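Local coordinates for protein CofB (Escherichia coli, PDB 5AX6) that is a minor pilin of the type IVb pilus CFA/III, forms a homotrimer and probably takes part in assembling the pilus, at residues Glu4-Ile9 / Asn118-Ile123; Ala13-Ile18 / Glu167-Gln172; Glu184-Ser187 / Trp193-Thr196; Val22-Glu27 / Ile85-Lys90. All coordinates share one frame; numbering follows the deposited sequence. Where two conformers were deposited one is given.

All four contacts belong to the pilin part of the chain, and three of them follow helix 4-25 along its length. Contact 1 is a surface salt bridge with a water beside it, joining the start of that helix to the loop that leads into strand 121-130. Contacts 2 and 4 are buried and apolar: the first sets an isoleucine against alanines of helix 161-171, the second pairs two phenylalanines near the helix's end. Contacts 1 and 2 touch directly, through residues such as Q8 and K168. Contact 3 leaves the helix for the β hairpin of strands 179-185 and 194-198, where hydrogen bonds, ion pairing and an arginine stacked on a tryptophan combine in a partly buried patch.

Contact 1: Glu4-Ile9 / Asn118-Ile123; sequences EARRQI and NSDLKI
R6 and D120 reach for each other with side chains that run at about a right angle. Their flat ends are also turned apart, guanidinium and carboxylate planes lying 64° from one another, and a single pair of atoms makes the contact, R6 NH1 and D120 OD2 at 3.6 Å. That is a salt bridge but not a hydrogen bond: the attraction is electrostatic, without the two-pronged grip that coplanar groups can achieve. R6 leaves the helix with CG anti to its backbone N (chi1 163°), and a bend at chi3 turns the guanidinium toward R7, whose CG lies against one face. In the guanidinium plane, at the edge, sits a water that accepts from R6 NH1 at 3.3 Å and from the D120 backbone N at 3.1 Å, giving the arginine a second, indirect link to the same residue.

The arrangement belongs to the type IV pilin fold, in which a long N-terminal helix packs on an antiparallel β-sheet. Here the charged pair spans the margin between helix 4-25 and the loop before strand 121-130, while L121, just beyond, turns to the interior and packs on L14 of the same helix. Long, flexible arginine suits a site where helix and loop stand well apart, and a short aspartate keeps its charge close to the loop backbone, where the water also meets D120 N. Within the loop S119 OG donates to L121 O at 2.8 Å, from above the carbonyl plane. On the helix side R6 also touches Y162 of helix 161-171, and Q8 NE2 bonds to S165 O there.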
loop_
_atom_site.group_PDB
_atom_site.type_symbol
_atom_site.label_atom_id
_atom_site.label_comp_id
_atom_site.label_asym_id
_atom_site.label_seq_id
_atom_site.Cartn_x
_atom_site.Cartn_y
_atom_site.Cartn_z
ATOM N N GLU A 4 -22.313 -24.094 30.448
ATOM C CA GLU A 4 -22.142 -23.204 29.306
ATOM C C GLU A 4 -20.920 -23.582 28.482
ATOM O O GLU A 4 -20.985 -23.641 27.250
ATOM C CB GLU A 4 -22.020 -21.749 29.768
ATOM C CG GLU A 4 -21.651 -20.756 28.659
ATOM C CD GLU A 4 -20.144 -20.593 28.464
ATOM O OE1 GLU A 4 -19.367 -21.241 29.201
ATOM O OE2 GLU A 4 -19.736 -19.813 27.573
ATOM N N ALA A 5 -19.806 -23.815 29.172
ATOM C CA ALA A 5 -18.543 -24.138 28.519
ATOM C C ALA A 5 -18.693 -25.342 27.593
ATOM O O ALA A 5 -18.200 -25.329 26.467
ATOM C CB ALA A 5 -17.464 -24.397 29.556
ATOM N N ARG A 6 -19.379 -26.374 28.074
ATOM C CA ARG A 6 -19.643 -27.565 27.276
ATOM C C ARG A 6 -20.512 -27.231 26.062
ATOM O O ARG A 6 -20.203 -27.618 24.931
ATOM C CB ARG A 6 -20.323 -28.640 28.125
ATOM C CG ARG A 6 -20.990 -29.745 27.308
ATOM C CD ARG A 6 -21.900 -30.619 28.170
ATOM N NE ARG A 6 -23.011 -29.871 28.760
ATOM C CZ ARG A 6 -24.225 -29.774 28.223
ATOM N NH1 ARG A 6 -24.494 -30.377 27.070
ATOM N NH2 ARG A 6 -25.171 -29.072 28.837
ATOM N N ARG A 7 -21.606 -26.514 26.306
ATOM C CA ARG A 7 -22.515 -26.136 25.235
ATOM C C ARG A 7 -21.832 -25.229 24.219
ATOM O O ARG A 7 -22.140 -25.288 23.029
ATOM C CB ARG A 7 -23.764 -25.452 25.799
ATOM C CG ARG A 7 -24.767 -26.412 26.425
ATOM C CD ARG A 7 -26.125 -25.745 26.625
ATOM N NE ARG A 7 -26.022 -24.534 27.434
ATOM C CZ ARG A 7 -26.175 -24.503 28.754
ATOM N NH1 ARG A 7 -26.453 -25.617 29.421
ATOM N NH2 ARG A 7 -26.056 -23.354 29.404
ATOM N N GLN A 8 -20.901 -24.398 24.676
ATOM C CA GLN A 8 -20.212 -23.515 23.749
ATOM C C GLN A 8 -19.322 -24.308 22.801
ATOM O O GLN A 8 -19.172 -23.953 21.631
ATOM C CB GLN A 8 -19.377 -22.471 24.483
ATOM C CG GLN A 8 -18.909 -21.352 23.565
ATOM C CD GLN A 8 -20.080 -20.590 22.944
ATOM O OE1 GLN A 8 -20.893 -19.992 23.653
ATOM N NE2 GLN A 8 -20.177 -20.621 21.617
ATOM N N ILE A 9 -18.730 -25.386 23.301
ATOM C CA ILE A 9 -17.834 -26.172 22.472
ATOM C C ILE A 9 -18.623 -26.921 21.402
ATOM O O ILE A 9 -18.207 -26.974 20.247
ATOM C CB ILE A 9 -17.005 -27.159 23.317
ATOM C CG1 ILE A 9 -15.942 -26.390 24.106
ATOM C CG2 ILE A 9 -16.345 -28.206 22.428
ATOM C CD1 ILE A 9 -15.215 -27.229 25.139
ATOM N N ASN A 118 -21.477 -37.758 19.896
ATOM C CA ASN A 118 -22.566 -38.070 20.829
ATOM C C ASN A 118 -23.016 -36.887 21.680
ATOM O O ASN A 118 -23.402 -37.060 22.833
ATOM C CB ASN A 118 -22.167 -39.235 21.743
ATOM C CG ASN A 118 -20.772 -39.079 22.318
ATOM O OD1 ASN A 118 -20.221 -37.975 22.360
ATOM N ND2 ASN A 118 -20.191 -40.189 22.763
ATOM N N SER A 119 -22.979 -35.688 21.107
ATOM C CA SER A 119 -23.444 -34.499 21.809
ATOM C C SER A 119 -24.965 -34.479 21.867
ATOM O O SER A 119 -25.639 -35.155 21.085
ATOM C CB SER A 119 -22.922 -33.230 21.134
ATOM O OG SER A 119 -23.194 -33.259 19.748
ATOM N N ASP A 120 -25.501 -33.698 22.795
ATOM C CA ASP A 120 -26.944 -33.595 22.973
ATOM C C ASP A 120 -27.622 -32.958 21.760
ATOM O O ASP A 120 -28.819 -33.145 21.528
ATOM C CB ASP A 120 -27.263 -32.792 24.237
ATOM C CG ASP A 120 -26.995 -33.576 25.512
ATOM O OD1 ASP A 120 -26.875 -34.818 25.437
ATOM O OD2 ASP A 120 -26.918 -32.952 26.592
ATOM N N LEU A 121 -26.845 -32.207 20.990
ATOM C CA LEU A 121 -27.359 -31.497 19.828
ATOM C C LEU A 121 -26.509 -31.851 18.614
ATOM O O LEU A 121 -25.285 -31.718 18.654
ATOM C CB LEU A 121 -27.352 -29.987 20.083
ATOM C CG LEU A 121 -28.231 -29.069 19.232
ATOM C CD1 LEU A 121 -29.705 -29.432 19.342
ATOM C CD2 LEU A 121 -28.008 -27.618 19.630
ATOM N N LYS A 122 -27.164 -32.307 17.547
ATOM C CA LYS A 122 -26.487 -32.764 16.330
ATOM C C LYS A 122 -27.241 -32.317 15.089
ATOM O O LYS A 122 -28.458 -32.178 15.125
ATOM C CB LYS A 122 -26.387 -34.290 16.298
ATOM C CG LYS A 122 -25.626 -34.914 17.447
ATOM C CD LYS A 122 -25.682 -36.425 17.352
ATOM C CE LYS A 122 -24.775 -37.065 18.401
ATOM N NZ LYS A 122 -25.140 -38.495 18.640
ATOM N N ILE A 123 -26.536 -32.150 13.978
ATOM C CA ILE A 123 -27.232 -31.917 12.710
ATOM C C ILE A 123 -27.822 -33.217 12.185
ATOM O O ILE A 123 -27.102 -34.183 11.947
ATOM C CB ILE A 123 -26.301 -31.315 11.647
ATOM C CG1 ILE A 123 -25.737 -29.986 12.144
ATOM C CG2 ILE A 123 -27.062 -31.128 10.321
ATOM C CD1 ILE A 123 -24.554 -29.465 11.335
HETATM O O HOH W 1 -23.500 -32.477 24.782
#

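Contact 2: Ala13-Ile18 / Glu167-Gln172; sequences ALISEI and EKAAEQ
I15 of helix 4-25 points at A169 of helix 161-171, and its branches divide the facing surface between them. From the start the fit is close: CB of I15 already lies 3.9 Å from A169 CB. The next carbon, CG1, is placed beside the backbone N (chi1 -74°) and comes to 3.4 Å from A169 CB, closer than two methyl or methylene carbons normally come; it also meets A170 N at 3.8 Å. The other branch, CG2, turns to the backbone of the partner helix, 3.7 Å from A169 O. At the tip chi2 is -32°, away from a staggered value, and CD1 comes no closer to the A170 methyl, CB, than 4.6 Å. I15 also touches H173 and F177, outside the two segments.

Alanine suits both places on helix 161-171, because a lone methyl lets the two helices approach until the CA atoms of I15 and A170 are 6.1 Å apart, while branched isoleucine fills the interface from its side. With no hydrogen bond or charge pair between the segments, cohesion here rests on dispersion and on the burial of apolar surface, so the fit of the isoleucine branches against the alanine methyl and backbone bears on how close the helices come.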
loop_
_atom_site.group_PDB
_atom_site.type_symbol
_atom_site.label_atom_id
_atom_site.label_comp_id
_atom_site.label_asym_id
_atom_site.label_seq_id
_atom_site.Cartn_x
_atom_site.Cartn_y
_atom_site.Cartn_z
ATOM N N ALA A 13 -18.552 -26.172 17.187
ATOM C CA ALA A 13 -18.367 -27.224 16.193
ATOM C C ALA A 13 -19.551 -27.258 15.213
ATOM O O ALA A 13 -19.369 -27.423 14.002
ATOM C CB ALA A 13 -18.200 -28.569 16.871
ATOM N N LEU A 14 -20.757 -27.115 15.746
ATOM C CA LEU A 14 -21.953 -27.043 14.910
ATOM C C LEU A 14 -21.869 -25.881 13.913
ATOM O O LEU A 14 -22.135 -26.053 12.718
ATOM C CB LEU A 14 -23.201 -26.909 15.782
ATOM C CG LEU A 14 -23.635 -28.199 16.482
ATOM C CD1 LEU A 14 -24.684 -27.911 17.560
ATOM C CD2 LEU A 14 -24.167 -29.227 15.466
ATOM N N ILE A 15 -21.502 -24.702 14.401
ATOM C CA ILE A 15 -21.372 -23.536 13.535
ATOM C C ILE A 15 -20.271 -23.719 12.487
ATOM O O ILE A 15 -20.397 -23.253 11.353
ATOM C CB ILE A 15 -21.081 -22.268 14.348
ATOM C CG1 ILE A 15 -22.339 -21.809 15.082
ATOM C CG2 ILE A 15 -20.528 -21.163 13.455
ATOM C CD1 ILE A 15 -23.620 -22.115 14.352
ATOM N N SER A 16 -19.190 -24.395 12.849
ATOM C CA SER A 16 -18.128 -24.632 11.877
ATOM C C SER A 16 -18.621 -25.497 10.727
ATOM O O SER A 16 -18.298 -25.228 9.565
ATOM C CB SER A 16 -16.914 -25.293 12.522
ATOM O OG SER A 16 -15.871 -25.392 11.568
ATOM N N GLU A 17 -19.389 -26.532 11.052
ATOM C CA GLU A 17 -19.980 -27.409 10.049
ATOM C C GLU A 17 -20.916 -26.601 9.157
ATOM O O GLU A 17 -20.839 -26.653 7.931
ATOM C CB GLU A 17 -20.753 -28.560 10.710
ATOM C CG GLU A 17 -19.908 -29.541 11.522
ATOM C CD GLU A 17 -19.204 -30.583 10.661
ATOM O OE1 GLU A 17 -19.809 -31.650 10.385
ATOM O OE2 GLU A 17 -18.040 -30.343 10.268
ATOM N N ILE A 18 -21.808 -25.859 9.799
ATOM C CA ILE A 18 -22.792 -25.032 9.095
ATOM C C ILE A 18 -22.115 -24.030 8.159
ATOM O O ILE A 18 -22.460 -23.953 6.982
ATOM C CB ILE A 18 -23.700 -24.314 10.116
ATOM C CG1 ILE A 18 -24.695 -25.320 10.718
ATOM C CG2 ILE A 18 -24.419 -23.136 9.483
ATOM C CD1 ILE A 18 -25.375 -24.812 11.983
ATOM N N GLU A 167 -25.785 -18.563 18.765
ATOM C CA GLU A 167 -25.723 -17.208 18.237
ATOM C C GLU A 167 -24.348 -16.598 18.484
ATOM O O GLU A 167 -23.811 -15.879 17.640
ATOM C CB GLU A 167 -26.824 -16.344 18.853
ATOM C CG GLU A 167 -28.183 -16.547 18.196
ATOM C CD GLU A 167 -29.322 -15.915 18.976
ATOM O OE1 GLU A 167 -29.107 -15.536 20.148
ATOM O OE2 GLU A 167 -30.436 -15.808 18.418
ATOM N N LYS A 168 -23.781 -16.899 19.646
ATOM C CA LYS A 168 -22.429 -16.468 19.977
ATOM C C LYS A 168 -21.414 -17.069 19.000
ATOM O O LYS A 168 -20.541 -16.371 18.481
ATOM C CB LYS A 168 -22.098 -16.853 21.420
ATOM C CG LYS A 168 -20.645 -16.646 21.809
ATOM C CD LYS A 168 -20.468 -16.757 23.316
ATOM C CE LYS A 168 -19.000 -16.861 23.701
ATOM N NZ LYS A 168 -18.827 -17.038 25.172
ATOM N N ALA A 169 -21.538 -18.363 18.731
ATOM C CA ALA A 169 -20.625 -19.013 17.801
ATOM C C ALA A 169 -20.798 -18.446 16.389
ATOM O O ALA A 169 -19.823 -18.268 15.649
ATOM C CB ALA A 169 -20.844 -20.508 17.814
ATOM N N ALA A 170 -22.041 -18.142 16.023
ATOM C CA ALA A 170 -22.317 -17.593 14.706
ATOM C C ALA A 170 -21.660 -16.225 14.544
ATOM O O ALA A 170 -21.092 -15.924 13.497
ATOM C CB ALA A 170 -23.821 -17.505 14.462
ATOM N N GLU A 171 -21.721 -15.389 15.573
ATOM C CA GLU A 171 -21.176 -14.049 15.415
ATOM C C GLU A 171 -19.655 -14.100 15.324
ATOM O O GLU A 171 -19.039 -13.214 14.744
ATOM C CB GLU A 171 -21.627 -13.120 16.548
ATOM C CG GLU A 171 -21.696 -13.744 17.927
ATOM C CD GLU A 171 -21.990 -12.715 19.017
ATOM O OE1 GLU A 171 -21.101 -11.880 19.301
ATOM O OE2 GLU A 171 -23.106 -12.739 19.582
ATOM N N GLN A 172 -19.057 -15.157 15.866
ATOM C CA GLN A 172 -17.608 -15.328 15.793
ATOM C C GLN A 172 -17.163 -15.853 14.431
ATOM O O GLN A 172 -15.970 -15.993 14.172
ATOM C CB GLN A 172 -17.126 -16.278 16.896
ATOM C CG GLN A 172 -17.285 -15.726 18.303
ATOM C CD GLN A 172 -16.453 -14.479 18.519
ATOM O OE1 GLN A 172 -15.244 -14.478 18.276
ATOM N NE2 GLN A 172 -17.101 -13.402 18.955
#

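Contact 3: Glu184-Ser187 / Trp193-Thr196; sequences ERNS and WRLT
R185 and W193 form the tight part of this hairpin contact. The arginine chain runs extended over one face of the indole: its CD sits 3.7 Å from the centroid of the six-membered ring of W193, a CH-pi contact, and its guanidinium lies nearly parallel to the ring, the planes 15° apart. R185 NH1 and W193 NE1 are two donors and do not bond to each other; both instead turn to D124 OD2, so one carboxylate holds the arginine stacked over the indole. Behind them the backbones pair: E184 and R194 are an antiparallel hydrogen-bonded pair, E184 N to R194 O and R194 N to E184 O each at 2.9 Å.

The side chains of E184 and R194 share the other face, which is more polar and, toward N186, more open. Each carboxylate oxygen of E184 uses its anti lone pair, OE1 accepting from T196 OG1 at 2.8 Å and OE2 from R194 NH2 at 2.9 Å, a salt bridge in which OE2 lies 32° out of the guanidinium plane. N186 OD1 takes a straighter bond (170°) from the same NH2, this time in that plane, and also bonds K219. On the solvent side, by exposed N186, a water accepts from N186 N, and weakly from R194 NH1.

This face suits glutamate, arginine and threonine, whose polar ends can serve one another. Strand 179-185 lies between strands 194-198 and 220-227 in the pilin sheet; W193 packs on I145 and T147 of strand 139-148, and T196 touches Y221 of strand 220-227.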
loop_
_atom_site.group_PDB
_atom_site.type_symbol
_atom_site.label_atom_id
_atom_site.label_comp_id
_atom_site.label_asym_id
_atom_site.label_seq_id
_atom_site.Cartn_x
_atom_site.Cartn_y
_atom_site.Cartn_z
ATOM N N GLU A 184 -40.544 -30.632 15.336
ATOM C CA GLU A 184 -40.890 -31.798 16.118
ATOM C C GLU A 184 -41.106 -33.002 15.223
ATOM O O GLU A 184 -41.408 -32.875 14.031
ATOM C CB GLU A 184 -42.155 -31.531 16.953
ATOM C CG GLU A 184 -43.382 -31.250 16.100
ATOM C CD GLU A 184 -44.629 -30.917 16.913
ATOM O OE1 GLU A 184 -44.690 -29.824 17.521
ATOM O OE2 GLU A 184 -45.556 -31.755 16.933
ATOM N N ARG A 185 -40.950 -34.180 15.805
ATOM C CA ARG A 185 -41.346 -35.394 15.123
ATOM C C ARG A 185 -41.893 -36.363 16.155
ATOM O O ARG A 185 -41.587 -36.254 17.348
ATOM C CB ARG A 185 -40.183 -36.009 14.352
ATOM C CG ARG A 185 -38.989 -36.355 15.196
ATOM C CD ARG A 185 -37.838 -36.805 14.322
ATOM N NE ARG A 185 -36.639 -37.097 15.097
ATOM C CZ ARG A 185 -35.481 -37.468 14.569
ATOM N NH1 ARG A 185 -35.353 -37.586 13.250
ATOM N NH2 ARG A 185 -34.444 -37.709 15.359
ATOM N N ASN A 186 -42.719 -37.293 15.691
ATOM C CA ASN A 186 -43.392 -38.222 16.583
ATOM C C ASN A 186 -42.472 -39.370 16.957
ATOM O O ASN A 186 -42.624 -39.980 18.009
ATOM C CB ASN A 186 -44.679 -38.744 15.934
ATOM C CG ASN A 186 -45.702 -37.642 15.715
ATOM O OD1 ASN A 186 -45.762 -36.683 16.488
ATOM N ND2 ASN A 186 -46.505 -37.762 14.651
ATOM N N SER A 187 -41.511 -39.651 16.085
ATOM C CA SER A 187 -40.574 -40.742 16.294
ATOM C C SER A 187 -39.137 -40.284 16.029
ATOM O O SER A 187 -38.728 -39.217 16.482
ATOM C CB SER A 187 -40.937 -41.931 15.399
ATOM O OG SER A 187 -40.172 -43.078 15.730
ATOM N N TRP A 193 -39.746 -34.901 10.604
ATOM C CA TRP A 193 -39.708 -33.523 11.099
ATOM C C TRP A 193 -40.803 -32.641 10.511
ATOM O O TRP A 193 -41.083 -32.709 9.320
ATOM C CB TRP A 193 -38.351 -32.883 10.780
ATOM C CG TRP A 193 -37.205 -33.440 11.552
ATOM C CD1 TRP A 193 -36.144 -34.157 11.057
ATOM C CD2 TRP A 193 -36.985 -33.315 12.961
ATOM N NE1 TRP A 193 -35.278 -34.479 12.078
ATOM C CE2 TRP A 193 -35.773 -33.975 13.257
ATOM C CE3 TRP A 193 -37.696 -32.709 14.004
ATOM C CZ2 TRP A 193 -35.263 -34.055 14.552
ATOM C CZ3 TRP A 193 -37.184 -32.780 15.287
ATOM C CH2 TRP A 193 -35.978 -33.450 15.551
ATOM N N ARG A 194 -41.399 -31.793 11.345
ATOM C CA ARG A 194 -42.356 -30.797 10.878
ATOM C C ARG A 194 -42.287 -29.576 11.783
ATOM O O ARG A 194 -41.812 -29.664 12.915
ATOM C CB ARG A 194 -43.782 -31.360 10.867
ATOM C CG ARG A 194 -44.272 -31.698 12.270
ATOM C CD ARG A 194 -45.770 -32.022 12.338
ATOM N NE ARG A 194 -46.101 -32.485 13.684
ATOM C CZ ARG A 194 -45.951 -33.742 14.092
ATOM N NH1 ARG A 194 -45.513 -34.674 13.247
ATOM N NH2 ARG A 194 -46.248 -34.070 15.343
ATOM N N LEU A 195 -42.749 -28.435 11.289
ATOM C CA LEU A 195 -42.779 -27.231 12.110
ATOM C C LEU A 195 -43.704 -27.425 13.311
ATOM O O LEU A 195 -44.828 -27.898 13.175
ATOM C CB LEU A 195 -43.226 -26.024 11.286
ATOM C CG LEU A 195 -42.306 -25.639 10.131
ATOM C CD1 LEU A 195 -42.947 -24.544 9.295
ATOM C CD2 LEU A 195 -40.962 -25.170 10.683
ATOM N N THR A 196 -43.211 -27.087 14.489
ATOM C CA THR A 196 -44.068 -27.023 15.661
ATOM C C THR A 196 -45.020 -25.848 15.471
ATOM O O THR A 196 -44.611 -24.802 14.967
ATOM C CB THR A 196 -43.239 -26.861 16.945
ATOM O OG1 THR A 196 -42.481 -28.059 17.166
ATOM C CG2 THR A 196 -44.145 -26.594 18.153
HETATM O O HOH W 2 -43.656 -36.739 12.917
#

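Contact 4: Val22-Glu27 / Ile85-Lys90; sequences VDFVAE and IFFTRK
F24, near the end of helix 4-25, and F87, in the long loop between strands 75-76 and 121-130, are the facing pair, with CA atoms 8.1 Å apart, a gap that only their rings bridge. With chi1 at -179° the ring of F24 stands out from the helix toward the loop, CG lying opposite the backbone N. F87 extends its ring to meet it, and the two planes stand almost perpendicular, at 86°, with centroids 5.6 Å apart. CD2 of F24 lies at the edge of the F87 ring, close to its plane, whereas F87 CD1 approaches the F24 ring obliquely. The nearest atoms are F24 CD2 and F87 CD1 at 3.6 Å, and F24 CE2 meets F87 CE1 at 3.7 Å.

In the pilin fold this is where the N-terminal helix gives way to the chain that leads on to the first strands, and the aromatic pair ties the helix's last turns to the loop of residues 85-90. Phenylalanine suits the place because a broad, apolar ring spans the distance between backbones without needing a polar partner in the interior. Other aromatics continue the cluster: Y107 meets F24 edge-to-face, and F128 of strand 121-130 packs on F87. Just past F24 the chain reaches the trimer interface, where A26 O accepts a hydrogen bond from R236 of the third subunit.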
loop_
_atom_site.group_PDB
_atom_site.type_symbol
_atom_site.label_atom_id
_atom_site.label_comp_id
_atom_site.label_asym_id
_atom_site.label_seq_id
_atom_site.Cartn_x
_atom_site.Cartn_y
_atom_site.Cartn_z
ATOM N N VAL A 22 -22.355 -23.947 4.028
ATOM C CA VAL A 22 -22.859 -22.733 3.379
ATOM C C VAL A 22 -21.825 -22.136 2.423
ATOM O O VAL A 22 -22.174 -21.668 1.332
ATOM C CB VAL A 22 -23.281 -21.711 4.436
ATOM C CG1 VAL A 22 -23.566 -20.349 3.803
ATOM C CG2 VAL A 22 -24.519 -22.251 5.195
ATOM N N ASP A 23 -20.551 -22.195 2.811
ATOM C CA ASP A 23 -19.473 -21.709 1.950
ATOM C C ASP A 23 -19.462 -22.461 0.630
ATOM O O ASP A 23 -19.267 -21.875 -0.431
ATOM C CB ASP A 23 -18.099 -21.857 2.632
ATOM C CG ASP A 23 -17.798 -20.752 3.639
ATOM O OD1 ASP A 23 -18.497 -19.715 3.671
ATOM O OD2 ASP A 23 -16.833 -20.930 4.412
ATOM N N PHE A 24 -19.689 -23.772 0.703
ATOM C CA PHE A 24 -19.709 -24.628 -0.478
ATOM C C PHE A 24 -20.885 -24.277 -1.389
ATOM O O PHE A 24 -20.731 -24.136 -2.616
ATOM C CB PHE A 24 -19.779 -26.095 -0.048
ATOM C CG PHE A 24 -19.770 -27.083 -1.192
ATOM C CD1 PHE A 24 -18.632 -27.268 -1.962
ATOM C CD2 PHE A 24 -20.899 -27.841 -1.475
ATOM C CE1 PHE A 24 -18.622 -28.183 -3.018
ATOM C CE2 PHE A 24 -20.892 -28.768 -2.509
ATOM C CZ PHE A 24 -19.757 -28.940 -3.278
ATOM N N VAL A 25 -22.061 -24.148 -0.782
ATOM C CA VAL A 25 -23.256 -23.747 -1.519
ATOM C C VAL A 25 -23.014 -22.405 -2.224
ATOM O O VAL A 25 -23.465 -22.195 -3.360
ATOM C CB VAL A 25 -24.479 -23.642 -0.582
ATOM C CG1 VAL A 25 -25.658 -22.923 -1.259
ATOM C CG2 VAL A 25 -24.915 -25.027 -0.134
ATOM N N ALA A 26 -22.302 -21.505 -1.552
ATOM C CA ALA A 26 -22.100 -20.148 -2.083
ATOM C C ALA A 26 -21.029 -20.054 -3.180
ATOM O O ALA A 26 -20.731 -18.958 -3.678
ATOM C CB ALA A 26 -21.760 -19.202 -0.955
ATOM N N GLU A 27 -20.434 -21.182 -3.562
ATOM C CA GLU A 27 -19.488 -21.166 -4.679
ATOM C C GLU A 27 -20.053 -21.920 -5.873
ATOM O O GLU A 27 -20.041 -23.144 -5.895
ATOM C CB GLU A 27 -18.131 -21.767 -4.266
ATOM C CG GLU A 27 -17.416 -20.953 -3.212
ATOM C CD GLU A 27 -16.106 -21.582 -2.729
ATOM O OE1 GLU A 27 -15.648 -22.578 -3.330
ATOM O OE2 GLU A 27 -15.540 -21.067 -1.741
ATOM N N ILE A 85 -19.192 -37.796 2.609
ATOM C CA ILE A 85 -18.159 -38.011 1.597
ATOM C C ILE A 85 -18.324 -37.101 0.384
ATOM O O ILE A 85 -17.344 -36.755 -0.265
ATOM C CB ILE A 85 -18.112 -39.482 1.122
ATOM C CG1 ILE A 85 -19.282 -39.805 0.200
ATOM C CG2 ILE A 85 -18.065 -40.436 2.331
ATOM C CD1 ILE A 85 -19.148 -41.144 -0.497
ATOM N N PHE A 86 -19.548 -36.674 0.098
ATOM C CA PHE A 86 -19.763 -35.819 -1.073
ATOM C C PHE A 86 -19.423 -34.346 -0.828
ATOM O O PHE A 86 -19.328 -33.560 -1.772
ATOM C CB PHE A 86 -21.217 -35.970 -1.539
ATOM C CG PHE A 86 -21.563 -37.389 -1.873
ATOM C CD1 PHE A 86 -21.189 -37.926 -3.093
ATOM C CD2 PHE A 86 -22.197 -38.213 -0.943
ATOM C CE1 PHE A 86 -21.476 -39.245 -3.404
ATOM C CE2 PHE A 86 -22.487 -39.539 -1.260
ATOM C CZ PHE A 86 -22.120 -40.049 -2.483
ATOM N N PHE A 87 -19.234 -33.979 0.433
ATOM C CA PHE A 87 -18.890 -32.606 0.785
ATOM C C PHE A 87 -17.492 -32.504 1.373
ATOM O O PHE A 87 -17.121 -31.474 1.943
ATOM C CB PHE A 87 -19.912 -32.048 1.763
ATOM C CG PHE A 87 -21.279 -31.968 1.177
ATOM C CD1 PHE A 87 -21.638 -30.880 0.393
ATOM C CD2 PHE A 87 -22.188 -32.999 1.364
ATOM C CE1 PHE A 87 -22.895 -30.806 -0.181
ATOM C CE2 PHE A 87 -23.450 -32.941 0.800
ATOM C CZ PHE A 87 -23.807 -31.838 0.017
ATOM N N THR A 88 -16.722 -33.576 1.230
ATOM C CA THR A 88 -15.331 -33.564 1.683
ATOM C C THR A 88 -14.414 -34.080 0.576
ATOM O O THR A 88 -14.877 -34.688 -0.373
ATOM C CB THR A 88 -15.141 -34.400 2.969
ATOM O OG1 THR A 88 -15.701 -35.706 2.786
ATOM C CG2 THR A 88 -15.834 -33.711 4.142
ATOM N N ARG A 89 -13.119 -33.815 0.688
ATOM C CA ARG A 89 -12.196 -34.184 -0.388
ATOM C C ARG A 89 -12.189 -35.677 -0.680
ATOM O O ARG A 89 -12.241 -36.500 0.234
ATOM C CB ARG A 89 -10.775 -33.740 -0.051
ATOM C CG ARG A 89 -10.582 -32.232 0.027
ATOM C CD ARG A 89 -9.121 -31.888 0.339
ATOM N NE ARG A 89 -8.676 -32.476 1.607
ATOM C CZ ARG A 89 -7.846 -33.514 1.714
ATOM N NH1 ARG A 89 -7.358 -34.098 0.627
ATOM N NH2 ARG A 89 -7.506 -33.975 2.917
ATOM N N LYS A 90 -12.099 -36.015 -1.958
ATOM C CA LYS A 90 -11.924 -37.403 -2.369
ATOM C C LYS A 90 -10.727 -38.048 -1.650
ATOM O O LYS A 90 -10.803 -39.194 -1.215
ATOM C CB LYS A 90 -11.731 -37.484 -3.876
ATOM C CG LYS A 90 -11.427 -38.879 -4.421
ATOM C CD LYS A 90 -11.303 -38.852 -5.937
ATOM C CE LYS A 90 -11.160 -40.253 -6.532
ATOM N NZ LYS A 90 -12.414 -41.060 -6.402
#